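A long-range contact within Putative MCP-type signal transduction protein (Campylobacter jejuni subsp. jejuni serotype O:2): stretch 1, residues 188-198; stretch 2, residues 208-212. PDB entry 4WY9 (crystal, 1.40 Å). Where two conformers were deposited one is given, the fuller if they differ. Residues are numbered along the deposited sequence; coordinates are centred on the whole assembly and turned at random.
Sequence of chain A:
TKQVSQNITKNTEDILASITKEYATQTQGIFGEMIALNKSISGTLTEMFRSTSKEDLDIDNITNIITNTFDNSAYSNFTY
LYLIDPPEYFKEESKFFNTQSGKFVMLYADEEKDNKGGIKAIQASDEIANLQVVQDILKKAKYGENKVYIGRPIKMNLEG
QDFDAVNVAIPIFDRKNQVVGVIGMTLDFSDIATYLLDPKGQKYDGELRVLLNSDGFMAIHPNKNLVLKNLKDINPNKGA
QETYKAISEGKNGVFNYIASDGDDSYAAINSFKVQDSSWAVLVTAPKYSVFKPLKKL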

# COMPACT_ATOMS: atom_id res chain seq x y z
N ASP A 188 -0.06 -4.24 4.98
CA ASP A 188 -1.00 -3.90 6.04
C ASP A 188 -0.59 -2.57 6.66
O ASP A 188 0.51 -2.45 7.20
CB ASP A 188 -1.03 -5.02 7.09
CG ASP A 188 -2.01 -4.79 8.22
OD1 ASP A 188 -2.46 -3.66 8.47
OD2 ASP A 188 -2.30 -5.79 8.92
N PHE A 189 -1.45 -1.56 6.59
CA PHE A 189 -1.06 -0.24 7.07
C PHE A 189 -0.79 -0.19 8.57
O PHE A 189 -0.23 0.79 9.05
CB PHE A 189 -2.09 0.81 6.67
CG PHE A 189 -1.96 1.25 5.23
CD1 PHE A 189 -0.80 1.90 4.79
CD2 PHE A 189 -2.96 1.00 4.31
CE1 PHE A 189 -0.65 2.31 3.50
CE2 PHE A 189 -2.81 1.41 2.99
CZ PHE A 189 -1.67 2.06 2.58
N SER A 190 -1.19 -1.22 9.33
CA SER A 190 -0.81 -1.30 10.74
C SER A 190 0.69 -1.20 10.90
O SER A 190 1.19 -0.68 11.91
CB SER A 190 -1.31 -2.62 11.40
OG SER A 190 -2.75 -2.66 11.49
N ASP A 191 1.44 -1.73 9.95
CA ASP A 191 2.89 -1.71 10.04
C ASP A 191 3.51 -0.35 9.76
O ASP A 191 4.61 -0.06 10.21
CB ASP A 191 3.45 -2.77 9.09
CG ASP A 191 3.11 -4.16 9.55
OD1 ASP A 191 3.06 -4.44 10.78
OD2 ASP A 191 2.89 -4.97 8.66
N ILE A 192 2.78 0.49 9.04
CA ILE A 192 3.20 1.86 8.83
C ILE A 192 2.76 2.69 10.04
O ILE A 192 3.50 3.57 10.51
CB ILE A 192 2.59 2.45 7.54
CG1 ILE A 192 2.93 1.56 6.34
CG2 ILE A 192 3.06 3.90 7.31
CD1 ILE A 192 4.39 1.41 6.13
N ALA A 193 1.58 2.41 10.55
CA ALA A 193 1.06 3.10 11.73
C ALA A 193 1.98 2.94 12.94
O ALA A 193 2.04 3.81 13.80
CB ALA A 193 -0.34 2.63 12.05
N THR A 194 2.70 1.82 13.01
CA THR A 194 3.66 1.58 14.07
C THR A 194 4.60 2.76 14.24
O THR A 194 4.93 3.13 15.39
CB THR A 194 4.47 0.29 13.83
OG1 THR A 194 3.60 -0.82 13.99
CG2 THR A 194 5.61 0.13 14.81
N TYR A 195 5.07 3.36 13.16
CA TYR A 195 5.91 4.55 13.30
C TYR A 195 5.12 5.84 13.12
O TYR A 195 5.37 6.83 13.82
CB TYR A 195 7.13 4.51 12.37
CG TYR A 195 6.90 4.51 10.87
CD1 TYR A 195 6.69 5.68 10.17
CD2 TYR A 195 6.94 3.31 10.15
CE1 TYR A 195 6.50 5.69 8.81
CE2 TYR A 195 6.75 3.31 8.78
CZ TYR A 195 6.57 4.49 8.10
OH TYR A 195 6.37 4.45 6.74
N LEU A 196 4.15 5.88 12.21
CA LEU A 196 3.46 7.13 11.93
C LEU A 196 2.63 7.60 13.12
O LEU A 196 2.48 8.81 13.31
CB LEU A 196 2.61 7.03 10.67
CG LEU A 196 1.97 8.32 10.20
CD1 LEU A 196 3.01 9.35 9.90
CD2 LEU A 196 1.04 8.08 9.04
N LEU A 197 2.11 6.66 13.92
CA LEU A 197 1.32 6.99 15.10
C LEU A 197 2.00 6.63 16.41
O LEU A 197 1.36 6.53 17.45
CB LEU A 197 -0.06 6.31 15.05
CG LEU A 197 -0.93 6.72 13.89
CD1 LEU A 197 -2.24 5.94 13.92
CD2 LEU A 197 -1.20 8.21 13.90
N ASP A 198 3.32 6.45 16.39
CA ASP A 198 4.04 6.16 17.61
C ASP A 198 3.81 7.31 18.60
O ASP A 198 4.09 8.47 18.27
CB ASP A 198 5.53 5.98 17.30
CG ASP A 198 6.34 5.50 18.47
OD1 ASP A 198 5.90 5.60 19.63
OD2 ASP A 198 7.48 5.03 18.21
N LEU A 208 -2.28 15.58 14.54
CA LEU A 208 -2.79 14.52 13.68
C LEU A 208 -1.70 14.13 12.71
O LEU A 208 -1.12 15.01 12.07
CB LEU A 208 -4.05 14.94 12.94
CG LEU A 208 -5.21 15.43 13.81
CD1 LEU A 208 -6.31 15.99 12.94
CD2 LEU A 208 -5.74 14.34 14.71
N ARG A 209 -1.44 12.83 12.56
CA ARG A 209 -0.50 12.29 11.61
C ARG A 209 -1.25 11.36 10.67
O ARG A 209 -1.87 10.40 11.13
CB ARG A 209 0.64 11.59 12.32
CG ARG A 209 1.50 12.53 13.14
CD ARG A 209 2.46 11.84 14.06
NE ARG A 209 1.81 11.34 15.24
CZ ARG A 209 2.39 10.54 16.15
NH1 ARG A 209 3.61 10.08 15.94
NH2 ARG A 209 1.71 10.16 17.22
N VAL A 210 -1.23 11.67 9.38
CA VAL A 210 -2.12 11.09 8.39
C VAL A 210 -1.34 10.69 7.16
O VAL A 210 -0.49 11.44 6.66
CB VAL A 210 -3.24 12.08 8.02
CG1 VAL A 210 -4.18 11.50 6.99
CG2 VAL A 210 -4.00 12.57 9.26
N LEU A 211 -1.63 9.49 6.64
CA LEU A 211 -1.14 9.04 5.33
C LEU A 211 -2.35 8.91 4.42
O LEU A 211 -3.29 8.23 4.78
CB LEU A 211 -0.38 7.74 5.41
CG LEU A 211 0.10 7.14 4.10
CD1 LEU A 211 1.15 8.01 3.43
CD2 LEU A 211 0.64 5.73 4.30
N LEU A 212 -2.30 9.54 3.26
CA LEU A 212 -3.41 9.44 2.33
C LEU A 212 -2.91 9.46 0.91
O LEU A 212 -1.78 9.90 0.64
CB LEU A 212 -4.45 10.52 2.60
CG LEU A 212 -4.24 11.98 2.32
CD1 LEU A 212 -5.46 12.79 2.69
CD2 LEU A 212 -3.03 12.58 3.03

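The carbonyl groups at the C-terminal end of an α-helix point along the axis beyond the last turn, with no further amides of the helix to meet them, and the chain that follows carries carbonyls of its own; an arginine reaching in from a neighbouring strand can bond a backbone carbonyl in the chain just after the helix. The packing of the helix that ends at Leu196 against strand 209-212 is a compact example. The two elements run roughly antiparallel, their N-to-C directions 147° apart, and at 9.7 Å their axes leave room for a layer of side chains between them. The backbones come nearest at Leu196 and Arg209, whose CA atoms lie 6.5 Å apart.

The polar part of the contact belongs to Arg209. Its CA-to-CB bond points toward the helix, and the m, t, m sequence of its first three chi angles carries the guanidinium past Leu196 to the chain just beyond the helix. There both terminal nitrogens donate to one carbonyl: NH1 of Arg209 lies 2.9 Å from O of Asp198, and NH2 of Arg209 lies 3.1 Å from the same oxygen, with N-H...O angles of 154° and 140°. The acceptor sits near the guanidinium plane, where the N-H bonds point, so a single oxygen can take both bonds. NH1 is also hydrogen-bonded elsewhere in the structure.

Proximity alone does not make such a bond. O of Leu196 is 3.1 Å from NH1 of Arg209 and 3.3 Å from its NE, yet it lies over a face of the guanidinium, and the angles are too poor for hydrogen bonding. The partner of Arg209 is thus the backbone of Asp198, not its carboxylate, whose OD1 is hydrogen-bonded to a residue adjoining one of the stretches.

Other bonds lie within the first stretch. Near the start of the helix, OD1 of Asp188 accepts from N of Ser190 at 2.9 Å, a capping bond that satisfies an amide with no preceding turn to serve it; a short, flexible acid suits this task. At the other end, N of Leu197 still donates to O of Ala193 at 2.9 Å, although Leu197 is the first residue to leave helical phi/psi, and a weak bond of 3.3 Å from N of Asp198 to O of Tyr195 helps close the turn.

Beside this polar site lies an apolar one. Leu211, two residues along the strand from Arg209, also directs its CA-to-CB bond toward the helix, while Val210 between them points away, as strand alternation requires. CD2 of Leu211 meets CE1 of Phe189 at 3.7 Å and CG2 of Ile192 at 4.3 Å, and CD2 of Leu196 packs 3.9 Å from CB of Leu211. Branched and aromatic hydrocarbon suits this buried seam of Phe189, Ile192, Leu196 and Leu211, whose side chains have no polar groups to satisfy. At its more exposed margin, CD2 of Leu197 comes within 3.6 Å of O of Arg209. Arg209 joins the two regions: its CB lies 4.1 Å from CD1 of Leu196, so the base of its side chain packs against leucine, while CD of Arg209 lies 3.1 Å from O of Leu196 and its charged end bonds the carbonyl of Asp198, just past the helix.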